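Local coordinates for putative exported protein (Bacteroides fragilis, PDB 4RAA) that is of unknown function but is probably an exported lipoprotein built as a six-bladed beta-propeller of the YWTD superfamily, at residues T17-A21 with D22-E26; I189-G193 with T194-A198; Y289-P292 with I293-Q297. One frame throughout, in Å; residues are numbered along the deposited sequence.

Contact 1. Residues T17-A21 with D22-E26; sequences TDVNA and DSILE
N20 grips the start of the following turn with both its side chain and its carbonyl. Its OD1 accepts the D22 N–H at 2.8 Å and 163°, a nearly straight bond whose donor stands above the plane of the amide rather than within it. With CG anti to the backbone N (chi1 -174°), the amide lies beside the D22 side chain, both pointing the same way. The OD1 bond is a capping bond: N20 is the N-cap of the short, weakly bonded helix 21-24 and supplies an acceptor to its first turn. Separately, the backbone O of N20 helps close the turn, taking the hydroxyl of S23, OG to O 2.8 Å, and a weak bond from S23 N. The turn runs straight into strand 25-31, and L25 N reaches back to A21 O in another weak bond. Apolar contacts lie beyond. CG1 of V19 meets CG2 of I24 at 4.1 Å, the two side chains crossing at about a right angle. CB of A21 touches CD1 of L25 at 4.2 Å, and both of these residues also pack on F296 and L300. Outside the turn, Q299 OE1 accepts from A21 N.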
loop_
_atom_site.group_PDB
_atom_site.type_symbol
_atom_site.label_atom_id
_atom_site.label_comp_id
_atom_site.label_asym_id
_atom_site.label_seq_id
_atom_site.Cartn_x
_atom_site.Cartn_y
_atom_site.Cartn_z
ATOM N N THR A 17 12.021 49.107 -7.166
ATOM C CA THR A 17 13.433 49.150 -6.798
ATOM C C THR A 17 14.139 49.715 -8.009
ATOM O O THR A 17 13.767 49.382 -9.143
ATOM C CB THR A 17 14.054 47.782 -6.437
ATOM O OG1 THR A 17 15.425 47.978 -6.053
ATOM C CG2 THR A 17 14.002 46.777 -7.604
ATOM N N ASP A 18 15.130 50.573 -7.788
ATOM C CA ASP A 18 15.888 51.144 -8.912
ATOM C C ASP A 18 17.284 50.497 -9.077
ATOM O O ASP A 18 18.134 51.034 -9.793
ATOM C CB ASP A 18 15.831 52.697 -8.946
ATOM C CG ASP A 18 16.376 53.363 -7.705
ATOM O OD1 ASP A 18 16.736 52.672 -6.725
ATOM O OD2 ASP A 18 16.422 54.612 -7.710
ATOM N N VAL A 19 17.471 49.321 -8.465
ATOM C CA VAL A 19 18.669 48.499 -8.639
ATOM C C VAL A 19 18.344 47.514 -9.766
ATOM O O VAL A 19 17.257 46.920 -9.783
ATOM C CB VAL A 19 19.054 47.721 -7.351
ATOM C CG1 VAL A 19 20.122 46.650 -7.619
ATOM C CG2 VAL A 19 19.528 48.692 -6.268
ATOM N N ASN A 20 19.293 47.346 -10.691
ATOM C CA ASN A 20 19.164 46.409 -11.810
ATOM C C ASN A 20 19.396 44.979 -11.278
ATOM O O ASN A 20 20.322 44.747 -10.494
ATOM C CB ASN A 20 20.184 46.760 -12.905
ATOM C CG ASN A 20 20.019 45.934 -14.177
ATOM O OD1 ASN A 20 19.631 44.774 -14.148
ATOM N ND2 ASN A 20 20.356 46.535 -15.306
ATOM N N ALA A 21 18.555 44.038 -11.715
ATOM C CA ALA A 21 18.644 42.621 -11.283
ATOM C C ALA A 21 19.902 41.893 -11.781
ATOM O O ALA A 21 20.345 40.918 -11.164
ATOM C CB ALA A 21 17.401 41.859 -11.710
ATOM N N ASP A 22 20.448 42.380 -12.897
ATOM C CA ASP A 22 21.676 41.881 -13.518
ATOM C C ASP A 22 22.867 41.943 -12.546
ATOM O O ASP A 22 23.664 41.017 -12.488
ATOM C CB ASP A 22 21.977 42.729 -14.781
ATOM C CG ASP A 22 23.003 42.097 -15.712
ATOM O OD1 ASP A 22 22.850 40.899 -16.037
ATOM O OD2 ASP A 22 23.925 42.822 -16.165
ATOM N N SER A 23 22.955 43.021 -11.768
ATOM C CA SER A 23 24.060 43.235 -10.812
ATOM C C SER A 23 24.032 42.338 -9.575
ATOM O O SER A 23 25.076 41.834 -9.168
ATOM C CB SER A 23 24.110 44.700 -10.357
ATOM O OG SER A 23 22.931 45.057 -9.663
ATOM N N ILE A 24 22.855 42.173 -8.966
ATOM C CA ILE A 24 22.692 41.350 -7.725
ATOM C C ILE A 24 22.543 39.830 -7.921
ATOM O O ILE A 24 22.572 39.090 -6.927
ATOM C CB ILE A 24 21.536 41.859 -6.798
ATOM C CG1 ILE A 24 20.175 41.880 -7.522
ATOM C CG2 ILE A 24 21.873 43.236 -6.232
ATOM C CD1 ILE A 24 19.003 42.206 -6.628
ATOM N N LEU A 25 22.395 39.369 -9.173
ATOM C CA LEU A 25 22.218 37.937 -9.498
ATOM C C LEU A 25 23.326 37.369 -10.387
ATOM O O LEU A 25 23.908 38.103 -11.205
ATOM C CB LEU A 25 20.881 37.714 -10.220
ATOM C CG LEU A 25 19.575 38.024 -9.479
ATOM C CD1 LEU A 25 18.404 37.999 -10.456
ATOM C CD2 LEU A 25 19.350 37.056 -8.327
ATOM N N GLU A 26 23.597 36.065 -10.201
ATOM C CA GLU A 26 24.536 35.290 -11.028
ATOM C C GLU A 26 23.720 34.232 -11.779
ATOM O O GLU A 26 22.922 33.509 -11.173
ATOM C CB GLU A 26 25.685 34.659 -10.229
ATOM C CG GLU A 26 25.330 33.655 -9.135
ATOM C CD GLU A 26 26.561 33.174 -8.364
ATOM O OE1 GLU A 26 27.646 33.042 -8.967
ATOM O OE2 GLU A 26 26.442 32.898 -7.149
#

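Contact 2. Residues I189-G193 with T194-A198; sequences IYKVG and TNVFA
F197 meets Y190 across a tight beta hairpin, and its side chain can be followed outward atom by atom. CB lies over one face of the Y190 ring, toward its rim, 3.8 Å from CE1, a CH-pi contact. The tyrosine ring is brought there by chi1 of 64°, which sets CG between its backbone N and carbonyl and swings the ring toward the partner strand. CG of F197 lies 4.2 Å from Y190 CE1. Next, CD1 has the carbonyl O of Y190 near the plane of its ring, while F197 CE1, farther out, reaches CB of V192 at 3.9 Å. The two rings are nearly parallel, planes 23° apart, but slid so far that they barely overlap. The backbones exchange two hydrogen bonds, F197 N to Y190 O at 2.7 Å and Y190 N to F197 O at 3.0 Å. A type II' turn from V192 to N195 closes the hairpin. On the other face, CG2 of I189 packs on CG1 of V196 at 3.7 Å. Y190 OH is hydrogen-bonded to E261 OE1. Strand 189-192 is one of the two outermost strands of its sheet, and strand 195-200 pairs next with strand 203-210, whose I206 touches both aromatic side chains.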
loop_
_atom_site.group_PDB
_atom_site.type_symbol
_atom_site.label_atom_id
_atom_site.label_comp_id
_atom_site.label_asym_id
_atom_site.label_seq_id
_atom_site.Cartn_x
_atom_site.Cartn_y
_atom_site.Cartn_z
ATOM N N ILE A 189 4.891 22.881 -0.191
ATOM C CA ILE A 189 5.673 22.243 0.854
ATOM C C ILE A 189 7.073 22.071 0.270
ATOM O O ILE A 189 7.200 21.637 -0.896
ATOM C CB ILE A 189 5.143 20.840 1.218
ATOM C CG1 ILE A 189 3.617 20.814 1.343
ATOM C CG2 ILE A 189 5.770 20.364 2.525
ATOM C CD1 ILE A 189 3.069 19.443 1.680
ATOM N N TYR A 190 8.101 22.407 1.057
ATOM C CA TYR A 190 9.503 22.267 0.627
ATOM C C TYR A 190 10.477 22.047 1.788
ATOM O O TYR A 190 10.122 22.218 2.970
ATOM C CB TYR A 190 9.937 23.471 -0.233
ATOM C CG TYR A 190 9.947 24.823 0.460
ATOM C CD1 TYR A 190 11.011 25.190 1.287
ATOM C CD2 TYR A 190 8.919 25.765 0.249
ATOM C CE1 TYR A 190 11.048 26.421 1.923
ATOM C CE2 TYR A 190 8.950 27.014 0.880
ATOM C CZ TYR A 190 10.028 27.333 1.717
ATOM O OH TYR A 190 10.120 28.536 2.365
ATOM N N LYS A 191 11.707 21.674 1.414
ATOM C CA LYS A 191 12.804 21.443 2.344
ATOM C C LYS A 191 13.925 22.482 2.202
ATOM O O LYS A 191 14.110 23.085 1.132
ATOM C CB LYS A 191 13.399 20.032 2.175
ATOM C CG LYS A 191 12.557 18.900 2.763
ATOM C CD LYS A 191 13.342 17.599 2.983
ATOM C CE LYS A 191 13.814 16.959 1.680
ATOM N NZ LYS A 191 14.514 15.666 1.918
ATOM N N VAL A 192 14.611 22.714 3.325
ATOM C CA VAL A 192 15.816 23.548 3.428
ATOM C C VAL A 192 16.637 22.780 4.460
ATOM O O VAL A 192 16.366 22.857 5.673
ATOM C CB VAL A 192 15.543 25.003 3.873
ATOM C CG1 VAL A 192 16.853 25.769 4.057
ATOM C CG2 VAL A 192 14.639 25.715 2.864
ATOM N N GLY A 193 17.601 22.004 3.959
ATOM C CA GLY A 193 18.374 21.091 4.782
ATOM C C GLY A 193 17.404 19.975 5.130
ATOM O O GLY A 193 16.684 19.471 4.248
ATOM N N THR A 194 17.342 19.655 6.421
ATOM C CA THR A 194 16.455 18.614 6.972
ATOM C C THR A 194 15.022 19.101 7.294
ATOM O O THR A 194 14.076 18.304 7.284
ATOM C CB THR A 194 17.077 18.008 8.259
ATOM O OG1 THR A 194 17.284 19.034 9.245
ATOM C CG2 THR A 194 18.427 17.341 7.940
ATOM N N ASN A 195 14.878 20.399 7.586
ATOM C CA ASN A 195 13.585 20.999 7.941
ATOM C C ASN A 195 12.625 21.134 6.762
ATOM O O ASN A 195 13.031 21.470 5.641
ATOM C CB ASN A 195 13.771 22.377 8.589
ATOM C CG ASN A 195 14.419 22.298 9.954
ATOM O OD1 ASN A 195 15.478 22.877 10.172
ATOM N ND2 ASN A 195 13.799 21.557 10.880
ATOM N N VAL A 196 11.349 20.889 7.058
ATOM C CA VAL A 196 10.265 20.946 6.099
ATOM C C VAL A 196 9.430 22.183 6.426
ATOM O O VAL A 196 9.083 22.422 7.575
ATOM C CB VAL A 196 9.405 19.672 6.160
ATOM C CG1 VAL A 196 8.442 19.621 4.974
ATOM C CG2 VAL A 196 10.303 18.438 6.157
ATOM N N PHE A 197 9.117 22.959 5.396
ATOM C CA PHE A 197 8.344 24.187 5.528
ATOM C C PHE A 197 7.078 24.091 4.698
ATOM O O PHE A 197 7.020 23.311 3.750
ATOM C CB PHE A 197 9.193 25.373 5.097
ATOM C CG PHE A 197 10.419 25.558 5.934
ATOM C CD1 PHE A 197 11.563 24.798 5.692
ATOM C CD2 PHE A 197 10.434 26.478 6.979
ATOM C CE1 PHE A 197 12.699 24.950 6.478
ATOM C CE2 PHE A 197 11.570 26.636 7.771
ATOM C CZ PHE A 197 12.705 25.873 7.519
ATOM N N ALA A 198 6.070 24.877 5.070
ATOM C CA ALA A 198 4.767 24.876 4.385
ATOM C C ALA A 198 4.086 26.245 4.447
ATOM O O ALA A 198 4.425 27.065 5.309
ATOM C CB ALA A 198 3.865 23.794 4.971
#

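Contact 3. Residues Y289-P292 with I293-Q297; sequences YNYP and IKIFQ
The carbonyl O of P292 is gripped by two amides of the helix that follows it. F296 N donates to P292 O at 3.0 Å, in the carbonyl plane and nearly straight (172°); I295 N lies 2.9 Å from P292 O, above that plane, on a more bent path of 131°. Side chains pack around this shared acceptor. CD1 of F296 stands over one face of the Y291 ring, 3.9 Å from CG, and that same CG lies near the plane of the phenylalanine ring. The ring planes meet obliquely, with centroids 5.7 Å apart. With CG anti to the backbone N (chi1 -169°), the F296 ring projects out across the helix, and its CD1 side meets Y291, the two side chains crossing at about a right angle. I295 adds CG2 at the rim of the Y291 ring and sends CD1 to CG of P292, 4.0 Å away. I278 and L280 of the neighbouring strand 275-282 also touch F296, while Y291 OH bonds to V19 O. The arrangement is a strand-to-helix junction with P292 as the N-cap residue: strand 287-292, an outermost strand of a four-stranded antiparallel sheet in the propeller, passes directly into helix 293-299, which leaves at roughly a right angle, its first turn packing against the strand's last residues.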
loop_
_atom_site.group_PDB
_atom_site.type_symbol
_atom_site.label_atom_id
_atom_site.label_comp_id
_atom_site.label_asym_id
_atom_site.label_seq_id
_atom_site.Cartn_x
_atom_site.Cartn_y
_atom_site.Cartn_z
ATOM N N TYR A 289 14.287 43.143 -2.930
ATOM C CA TYR A 289 14.251 43.786 -4.251
ATOM C C TYR A 289 13.027 43.246 -4.979
ATOM O O TYR A 289 12.923 42.038 -5.150
ATOM C CB TYR A 289 15.500 43.458 -5.079
ATOM C CG TYR A 289 16.820 43.759 -4.414
ATOM C CD1 TYR A 289 17.436 42.809 -3.590
ATOM C CD2 TYR A 289 17.475 44.979 -4.622
ATOM C CE1 TYR A 289 18.659 43.071 -2.981
ATOM C CE2 TYR A 289 18.699 45.258 -4.009
ATOM C CZ TYR A 289 19.292 44.300 -3.190
ATOM O OH TYR A 289 20.495 44.562 -2.570
ATOM N N ASN A 290 12.125 44.130 -5.414
ATOM C CA ASN A 290 10.879 43.740 -6.081
ATOM C C ASN A 290 10.841 44.231 -7.521
ATOM O O ASN A 290 11.150 45.387 -7.783
ATOM C CB ASN A 290 9.696 44.323 -5.314
ATOM C CG ASN A 290 8.376 43.688 -5.703
ATOM O OD1 ASN A 290 8.186 42.488 -5.536
ATOM N ND2 ASN A 290 7.452 44.489 -6.192
ATOM N N TYR A 291 10.434 43.353 -8.438
ATOM C CA TYR A 291 10.399 43.639 -9.882
ATOM C C TYR A 291 9.162 43.080 -10.561
ATOM O O TYR A 291 8.799 41.940 -10.275
ATOM C CB TYR A 291 11.577 42.943 -10.585
ATOM C CG TYR A 291 12.961 43.312 -10.099
ATOM C CD1 TYR A 291 13.523 42.664 -8.991
ATOM C CD2 TYR A 291 13.736 44.279 -10.772
ATOM C CE1 TYR A 291 14.799 42.983 -8.540
ATOM C CE2 TYR A 291 15.021 44.596 -10.337
ATOM C CZ TYR A 291 15.545 43.949 -9.211
ATOM O OH TYR A 291 16.801 44.237 -8.748
ATOM N N PRO A 292 8.506 43.872 -11.443
ATOM C CA PRO A 292 7.491 43.243 -12.304
ATOM C C PRO A 292 8.262 42.319 -13.252
ATOM O O PRO A 292 9.317 42.736 -13.745
ATOM C CB PRO A 292 6.866 44.424 -13.077
ATOM C CG PRO A 292 7.329 45.672 -12.413
ATOM C CD PRO A 292 8.554 45.340 -11.611
ATOM N N ILE A 293 7.782 41.100 -13.497
ATOM C CA ILE A 293 8.509 40.155 -14.384
ATOM C C ILE A 293 8.830 40.739 -15.779
ATOM O O ILE A 293 9.889 40.417 -16.331
ATOM C CB ILE A 293 7.881 38.721 -14.395
ATOM C CG1 ILE A 293 8.230 38.023 -13.056
ATOM C CG2 ILE A 293 8.399 37.849 -15.544
ATOM C CD1 ILE A 293 7.555 36.685 -12.796
ATOM N N LYS A 294 7.965 41.612 -16.316
ATOM C CA LYS A 294 8.260 42.299 -17.602
ATOM C C LYS A 294 9.608 43.049 -17.569
ATOM O O LYS A 294 10.350 43.043 -18.555
ATOM C CB LYS A 294 7.140 43.273 -18.044
ATOM C CG LYS A 294 6.018 42.655 -18.872
ATOM C CD LYS A 294 5.134 41.692 -18.094
ATOM C CE LYS A 294 4.107 41.016 -19.001
ATOM N NZ LYS A 294 3.222 41.989 -19.703
ATOM N N ILE A 295 9.899 43.679 -16.433
ATOM C CA ILE A 295 11.151 44.413 -16.224
ATOM C C ILE A 295 12.282 43.413 -15.931
ATOM O O ILE A 295 13.347 43.518 -16.535
ATOM C CB ILE A 295 11.001 45.515 -15.127
ATOM C CG1 ILE A 295 10.216 46.739 -15.668
ATOM C CG2 ILE A 295 12.360 46.006 -14.612
ATOM C CD1 ILE A 295 8.763 46.500 -16.043
ATOM N N PHE A 296 12.032 42.465 -15.014
ATOM C CA PHE A 296 12.999 41.424 -14.581
ATOM C C PHE A 296 13.637 40.643 -15.734
ATOM O O PHE A 296 14.854 40.518 -15.796
ATOM C CB PHE A 296 12.304 40.437 -13.620
ATOM C CG PHE A 296 13.232 39.487 -12.900
ATOM C CD1 PHE A 296 14.010 39.926 -11.835
ATOM C CD2 PHE A 296 13.276 38.134 -13.236
ATOM C CE1 PHE A 296 14.850 39.046 -11.149
ATOM C CE2 PHE A 296 14.104 37.246 -12.551
ATOM C CZ PHE A 296 14.895 37.704 -11.509
ATOM N N GLN A 297 12.810 40.137 -16.640
ATOM C CA GLN A 297 13.290 39.342 -17.792
ATOM C C GLN A 297 14.102 40.151 -18.832
ATOM O O GLN A 297 15.037 39.609 -19.429
ATOM C CB GLN A 297 12.129 38.594 -18.454
ATOM C CG GLN A 297 11.172 39.474 -19.237
ATOM C CD GLN A 297 9.820 38.843 -19.499
ATOM O OE1 GLN A 297 9.572 37.674 -19.176
ATOM N NE2 GLN A 297 8.923 39.631 -20.079
#

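Along the chain the contacts come in series, 17-26, then 189-198, then 289-297, yet the first and last are neighbours in space. Contacts 1 and 3 have centres about 10 Å apart and touch: Y291 OH probably bonds to V19 O at 2.9 Å, and I24 packs on Y289. Contact 2 stands apart, its centre about 27 Å from that of contact 1 and 26 Å from that of contact 3, nearest atoms about 16 Å away in both cases. The three lie on three different sheets. Strand 10-13 joins the sheet of contact 2, strand 287-292 edges that of contact 3, and strand 25-31 of contact 1 pairs with C-terminal strand 354-360, bringing the chain's two ends into one sheet, which may help close the propeller.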